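Long-range contacts in protein F-112 (Sulfolobus virus-like particle ssv1, PDB 2VQC), which is essential for the virus and, as a winged-helix protein, probably binds DNA: residues M16-Y21 / K54-R59; L30-I35 / S45-Q50. One frame throughout, in Å; residues are numbered along the deposited sequence.

Contact 1. Residues M16-Y21 / K54-R59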
loop_
_atom_site.group_PDB
_atom_site.type_symbol
_atom_site.label_atom_id
_atom_site.label_comp_id
_atom_site.label_asym_id
_atom_site.label_seq_id
_atom_site.Cartn_x
_atom_site.Cartn_y
_atom_site.Cartn_z
HETATM N N MSE A 16 -2.101 4.827 8.469
HETATM C CA MSE A 16 -2.848 3.733 7.844
HETATM C C MSE A 16 -1.948 2.938 6.912
HETATM O O MSE A 16 -2.060 1.714 6.821
HETATM C CB MSE A 16 -4.022 4.263 7.011
HETATM C CG MSE A 16 -4.907 5.292 7.682
HETATM SE SE MSE A 16 -6.214 4.539 8.861
HETATM C CE MSE A 16 -5.033 4.072 10.364
ATOM N N ALA A 17 -1.082 3.654 6.195
ATOM C CA ALA A 17 -0.158 3.037 5.248
ATOM C C ALA A 17 0.881 2.177 5.954
ATOM O O ALA A 17 1.294 1.149 5.419
ATOM C CB ALA A 17 0.522 4.096 4.402
ATOM N N GLU A 18 1.300 2.599 7.149
ATOM C CA GLU A 18 2.214 1.802 7.979
ATOM C C GLU A 18 1.581 0.461 8.336
ATOM O O GLU A 18 2.262 -0.562 8.374
ATOM C CB GLU A 18 2.615 2.554 9.260
ATOM C CG GLU A 18 3.588 3.710 9.026
ATOM C CD GLU A 18 3.927 4.479 10.301
ATOM O OE1 GLU A 18 2.998 4.838 11.061
ATOM O OE2 GLU A 18 5.127 4.742 10.541
ATOM N N ILE A 19 0.274 0.467 8.591
ATOM C CA ILE A 19 -0.451 -0.777 8.867
ATOM C C ILE A 19 -0.385 -1.674 7.631
ATOM O O ILE A 19 -0.074 -2.862 7.736
ATOM C CB ILE A 19 -1.919 -0.524 9.282
ATOM C CG1 ILE A 19 -1.969 0.296 10.579
ATOM C CG2 ILE A 19 -2.675 -1.843 9.480
ATOM C CD1 ILE A 19 -3.360 0.727 10.980
HETATM N N MSE A 20 -0.646 -1.094 6.464
HETATM C CA MSE A 20 -0.614 -1.852 5.218
HETATM C C MSE A 20 0.789 -2.369 4.899
HETATM O O MSE A 20 0.929 -3.445 4.335
HETATM C CB MSE A 20 -1.119 -1.007 4.046
HETATM C CG MSE A 20 -2.576 -0.561 4.130
HETATM SE SE MSE A 20 -3.898 -1.979 4.479
HETATM C CE MSE A 20 -3.614 -2.078 6.354
ATOM N N TYR A 21 1.817 -1.609 5.264
ATOM C CA TYR A 21 3.193 -1.980 4.938
ATOM C C TYR A 21 3.600 -3.288 5.620
ATOM O O TYR A 21 4.257 -4.134 5.006
ATOM C CB TYR A 21 4.166 -0.865 5.322
ATOM C CG TYR A 21 5.566 -1.069 4.786
ATOM C CD1 TYR A 21 5.828 -0.941 3.424
ATOM C CD2 TYR A 21 6.626 -1.381 5.633
ATOM C CE1 TYR A 21 7.098 -1.120 2.914
ATOM C CE2 TYR A 21 7.910 -1.559 5.132
ATOM C CZ TYR A 21 8.136 -1.425 3.765
ATOM O OH TYR A 21 9.392 -1.594 3.237
ATOM N N LYS A 54 2.990 4.163 -1.079
ATOM C CA LYS A 54 4.010 4.336 -2.111
ATOM C C LYS A 54 5.216 5.121 -1.577
ATOM O O LYS A 54 6.367 4.779 -1.876
ATOM C CB LYS A 54 3.398 5.032 -3.335
ATOM C CG LYS A 54 4.316 5.171 -4.542
ATOM C CD LYS A 54 3.604 5.896 -5.676
ATOM C CE LYS A 54 4.568 6.346 -6.769
ATOM N NZ LYS A 54 5.142 5.202 -7.534
ATOM N N ALA A 55 4.953 6.158 -0.781
ATOM C CA ALA A 55 6.025 6.953 -0.175
ATOM C C ALA A 55 6.863 6.115 0.800
ATOM O O ALA A 55 8.088 6.215 0.798
ATOM C CB ALA A 55 5.462 8.190 0.520
ATOM N N ILE A 56 6.205 5.278 1.605
ATOM C CA ILE A 56 6.910 4.378 2.535
ATOM C C ILE A 56 7.776 3.359 1.786
ATOM O O ILE A 56 8.918 3.111 2.174
ATOM C CB ILE A 56 5.932 3.622 3.475
ATOM C CG1 ILE A 56 5.238 4.603 4.424
ATOM C CG2 ILE A 56 6.677 2.553 4.288
ATOM C CD1 ILE A 56 4.060 4.007 5.183
ATOM N N CYS A 57 7.232 2.776 0.718
ATOM C CA CYS A 57 7.983 1.813 -0.099
ATOM C C CYS A 57 9.236 2.420 -0.733
ATOM O O CYS A 57 10.282 1.773 -0.800
ATOM C CB CYS A 57 7.091 1.219 -1.186
ATOM S SG CYS A 57 6.061 -0.116 -0.568
ATOM N N GLU A 58 9.119 3.661 -1.195
ATOM C CA GLU A 58 10.240 4.376 -1.801
ATOM C C GLU A 58 11.351 4.680 -0.790
ATOM O O GLU A 58 12.506 4.854 -1.181
ATOM C CB GLU A 58 9.749 5.653 -2.499
ATOM C CG GLU A 58 8.988 5.349 -3.799
ATOM C CD GLU A 58 8.224 6.536 -4.369
ATOM O OE1 GLU A 58 7.646 7.329 -3.592
ATOM O OE2 GLU A 58 8.182 6.662 -5.611
ATOM N N ARG A 59 11.014 4.721 0.501
ATOM C CA ARG A 59 12.026 4.853 1.556
ATOM C C ARG A 59 12.792 3.552 1.811
ATOM O O ARG A 59 13.858 3.572 2.435
ATOM C CB ARG A 59 11.390 5.341 2.860
ATOM C CG ARG A 59 10.826 6.734 2.749
ATOM C CD ARG A 59 9.936 7.102 3.923
ATOM N NE ARG A 59 9.231 8.359 3.666
ATOM C CZ ARG A 59 8.571 9.071 4.578
ATOM N NH1 ARG A 59 8.510 8.673 5.845
ATOM N NH2 ARG A 59 7.975 10.201 4.216
#

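Contact 2. Residues L30-I35 / S45-Q50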
loop_
_atom_site.group_PDB
_atom_site.type_symbol
_atom_site.label_atom_id
_atom_site.label_comp_id
_atom_site.label_asym_id
_atom_site.label_seq_id
_atom_site.Cartn_x
_atom_site.Cartn_y
_atom_site.Cartn_z
ATOM N N LEU A 30 0.343 -6.447 -2.524
ATOM C CA LEU A 30 -0.830 -5.619 -2.195
ATOM C C LEU A 30 -1.303 -4.798 -3.388
ATOM O O LEU A 30 -0.492 -4.306 -4.171
ATOM C CB LEU A 30 -0.538 -4.645 -1.043
ATOM C CG LEU A 30 -0.420 -5.150 0.396
ATOM C CD1 LEU A 30 -0.150 -3.963 1.300
ATOM C CD2 LEU A 30 -1.653 -5.889 0.863
ATOM N N THR A 31 -2.624 -4.658 -3.498
ATOM C CA THR A 31 -3.269 -3.743 -4.439
ATOM C C THR A 31 -4.299 -2.889 -3.689
ATOM O O THR A 31 -4.558 -3.109 -2.505
ATOM C CB THR A 31 -3.974 -4.498 -5.578
ATOM O OG1 THR A 31 -5.067 -5.270 -5.055
ATOM C CG2 THR A 31 -2.992 -5.416 -6.300
ATOM N N LEU A 32 -4.890 -1.921 -4.383
ATOM C CA LEU A 32 -5.871 -1.035 -3.757
ATOM C C LEU A 32 -7.012 -1.832 -3.115
ATOM O O LEU A 32 -7.485 -1.468 -2.038
ATOM C CB LEU A 32 -6.421 -0.011 -4.762
ATOM C CG LEU A 32 -7.231 1.133 -4.132
ATOM C CD1 LEU A 32 -6.319 2.145 -3.452
ATOM C CD2 LEU A 32 -8.101 1.815 -5.166
ATOM N N GLU A 33 -7.428 -2.924 -3.759
ATOM C CA GLU A 33 -8.496 -3.784 -3.223
ATOM C C GLU A 33 -8.200 -4.324 -1.829
ATOM O O GLU A 33 -9.123 -4.500 -1.026
ATOM C CB GLU A 33 -8.788 -4.968 -4.156
ATOM C CG GLU A 33 -9.412 -4.580 -5.501
ATOM C CD GLU A 33 -8.385 -4.280 -6.581
ATOM O OE1 GLU A 33 -7.229 -3.943 -6.253
ATOM O OE2 GLU A 33 -8.741 -4.379 -7.766
ATOM N N ASP A 34 -6.926 -4.602 -1.550
ATOM C CA ASP A 34 -6.502 -5.065 -0.218
ATOM C C ASP A 34 -6.659 -3.980 0.857
ATOM O O ASP A 34 -6.978 -4.277 2.008
ATOM C CB ASP A 34 -5.048 -5.548 -0.251
ATOM C CG ASP A 34 -4.864 -6.789 -1.108
ATOM O OD1 ASP A 34 -5.563 -7.790 -0.855
ATOM O OD2 ASP A 34 -4.016 -6.769 -2.029
ATOM N N ILE A 35 -6.429 -2.728 0.474
ATOM C CA ILE A 35 -6.614 -1.595 1.378
ATOM C C ILE A 35 -8.106 -1.391 1.656
ATOM O O ILE A 35 -8.510 -1.149 2.795
ATOM C CB ILE A 35 -6.004 -0.302 0.783
ATOM C CG1 ILE A 35 -4.487 -0.476 0.570
ATOM C CG2 ILE A 35 -6.302 0.897 1.681
ATOM C CD1 ILE A 35 -3.810 0.693 -0.142
ATOM N N SER A 45 -10.591 7.466 -0.239
ATOM C CA SER A 45 -9.815 7.297 1.000
ATOM C C SER A 45 -8.690 6.284 0.827
ATOM O O SER A 45 -7.577 6.497 1.297
ATOM C CB SER A 45 -10.710 6.842 2.155
ATOM O OG SER A 45 -11.663 7.832 2.482
ATOM N N ALA A 46 -9.002 5.175 0.167
ATOM C CA ALA A 46 -8.027 4.123 -0.092
ATOM C C ALA A 46 -6.882 4.623 -0.975
ATOM O O ALA A 46 -5.732 4.229 -0.769
ATOM C CB ALA A 46 -8.707 2.928 -0.735
ATOM N N TYR A 47 -7.196 5.479 -1.950
ATOM C CA TYR A 47 -6.168 6.089 -2.809
ATOM C C TYR A 47 -5.217 7.001 -2.029
ATOM O O TYR A 47 -4.031 7.063 -2.344
ATOM C CB TYR A 47 -6.791 6.877 -3.979
ATOM C CG TYR A 47 -7.050 6.049 -5.227
ATOM C CD1 TYR A 47 -6.005 5.429 -5.909
ATOM C CD2 TYR A 47 -8.341 5.906 -5.738
ATOM C CE1 TYR A 47 -6.243 4.673 -7.056
ATOM C CE2 TYR A 47 -8.587 5.155 -6.880
ATOM C CZ TYR A 47 -7.537 4.540 -7.534
ATOM O OH TYR A 47 -7.792 3.796 -8.671
ATOM N N ASN A 48 -5.734 7.710 -1.026
ATOM C CA ASN A 48 -4.882 8.543 -0.164
ATOM C C ASN A 48 -3.889 7.680 0.600
ATOM O O ASN A 48 -2.724 8.045 0.747
ATOM C CB ASN A 48 -5.712 9.368 0.829
ATOM C CG ASN A 48 -6.551 10.437 0.157
ATOM O OD1 ASN A 48 -6.159 11.014 -0.857
ATOM N ND2 ASN A 48 -7.715 10.719 0.735
ATOM N N ILE A 49 -4.361 6.535 1.081
ATOM C CA ILE A 49 -3.513 5.587 1.805
ATOM C C ILE A 49 -2.493 4.964 0.854
ATOM O O ILE A 49 -1.312 4.859 1.191
ATOM C CB ILE A 49 -4.348 4.484 2.506
ATOM C CG1 ILE A 49 -5.221 5.098 3.608
ATOM C CG2 ILE A 49 -3.436 3.404 3.096
ATOM C CD1 ILE A 49 -6.286 4.156 4.171
ATOM N N GLN A 50 -2.948 4.566 -0.331
ATOM C CA GLN A 50 -2.059 4.016 -1.352
ATOM C C GLN A 50 -0.933 4.987 -1.704
ATOM O O GLN A 50 0.210 4.579 -1.903
ATOM C CB GLN A 50 -2.840 3.670 -2.619
ATOM C CG GLN A 50 -1.960 3.196 -3.757
ATOM C CD GLN A 50 -2.743 2.568 -4.882
ATOM O OE1 GLN A 50 -3.198 1.429 -4.773
ATOM N NE2 GLN A 50 -2.900 3.304 -5.979
HETATM O O HOH W 1 -3.628 -0.769 -6.660
#

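Contact 1. Residues M16-Y21 / K54-R59
Ala17 opens the contact with its CB set against the tip of Ile56, 3.6 Å from CD1. An alanine suits this spot because its single methyl lets the isoleucine reach the surface of helix 13-27, where CD1 also lies 3.7 Å from the backbone N of Glu18. The side chain of Glu18 runs across that of Ile56 at about a right angle, laying the aliphatic CG beside CD1 while the carboxylate stays at the exposed border, as a charged residue there should. One turn beyond Ala17, Tyr21 covers the other branch of Ile56. Its CB points toward helix 43-59 and CG is anti to the backbone N (chi1 -169°); Ile56 CG2 sits over one ring face in a CH-pi contact, 3.8 Å from the ring centroid and displaced toward the rim. The edge of the same ring meets sulfur: Cys57 SG lies near the ring plane, 3.8 Å from CE1. The phenol OH is hydrogen-bonded to Glu63, just before strand 64-68, and the disulfide joins Cys57 to Cys64, the first residue of that strand. The axes of segments 16-21 and 54-59 pass 9.9 Å apart, crossing at -57°. This is apolar packing of the first helix on the third in the three-helix core of a winged-helix domain.

Contact 2. Residues L30-I35 / S45-Q50
Leu32 and Ile35, one turn apart on helix 32-39, both touch Ala46, in the more buried part of the contact. Leu32 CD1 lies 3.7 Å from Ala46 CB and also touches the carbonyl oxygen of that residue. Ile35 reaches the same methyl with its CG2 branch and slides past Ile49 in the opposite direction, its CG2 4.1 Å from Ile49 CG2. Its other branch ends over the backbone of Gln50, with CD1 3.9 Å from CA. The small Ala46 lets the two helices come near, and the branched residues fill the space around its methyl; Leu36 and Ile41 add to this apolar cluster.

Toward solvent the contact stays close but becomes more polar and more exposed. Leu32 has CG anti to the backbone N (chi1 -168°), and beyond it the fork divides: CD1 goes inward, whereas CD2 lies over one face of the exposed Tyr47 ring, 3.8 Å from its centroid, a CH-pi contact offset toward the rim. Gln50 crosses Leu32 at about a right angle, laying OE1 3.5 Å from both CB and CD1 of Leu32. That oxygen also accepts a bond from a water (2.9 Å), which in turn accepts from Leu32 N (2.8 Å), an amide in the first turn of the helix. Thr31, at the N-cap, gives its backbone N to Asp34 OD2 over 2.9 Å, through the anti lone pair, and its OG1 to Glu33 OE1 from above the carboxylate plane. Helices 32-39 and 43-59 thus pack as a helix-turn-helix, whose second helix, by analogy with other winged-helix proteins, is probably the DNA-recognition helix.

In the fold
Both contacts use helix 43-59, contact 1 near its C-terminal end and contact 2 near its N-terminal end, so that helices 13-27 and 32-39 are each tied to the same long helix. The two lie on opposite sides of the chain's centre but meet through packing of Met16 and Ala17 on Ile49 and of Met20 on Leu30 and Ile35. Contact 1 is the more buried: aliphatic, aromatic and sulfur groups make it up, and it leads into the strands through a disulfide. Contact 2 is only partly buried, and its apolar centre gives way to a water bridge, an exposed tyrosine and a capped helix start.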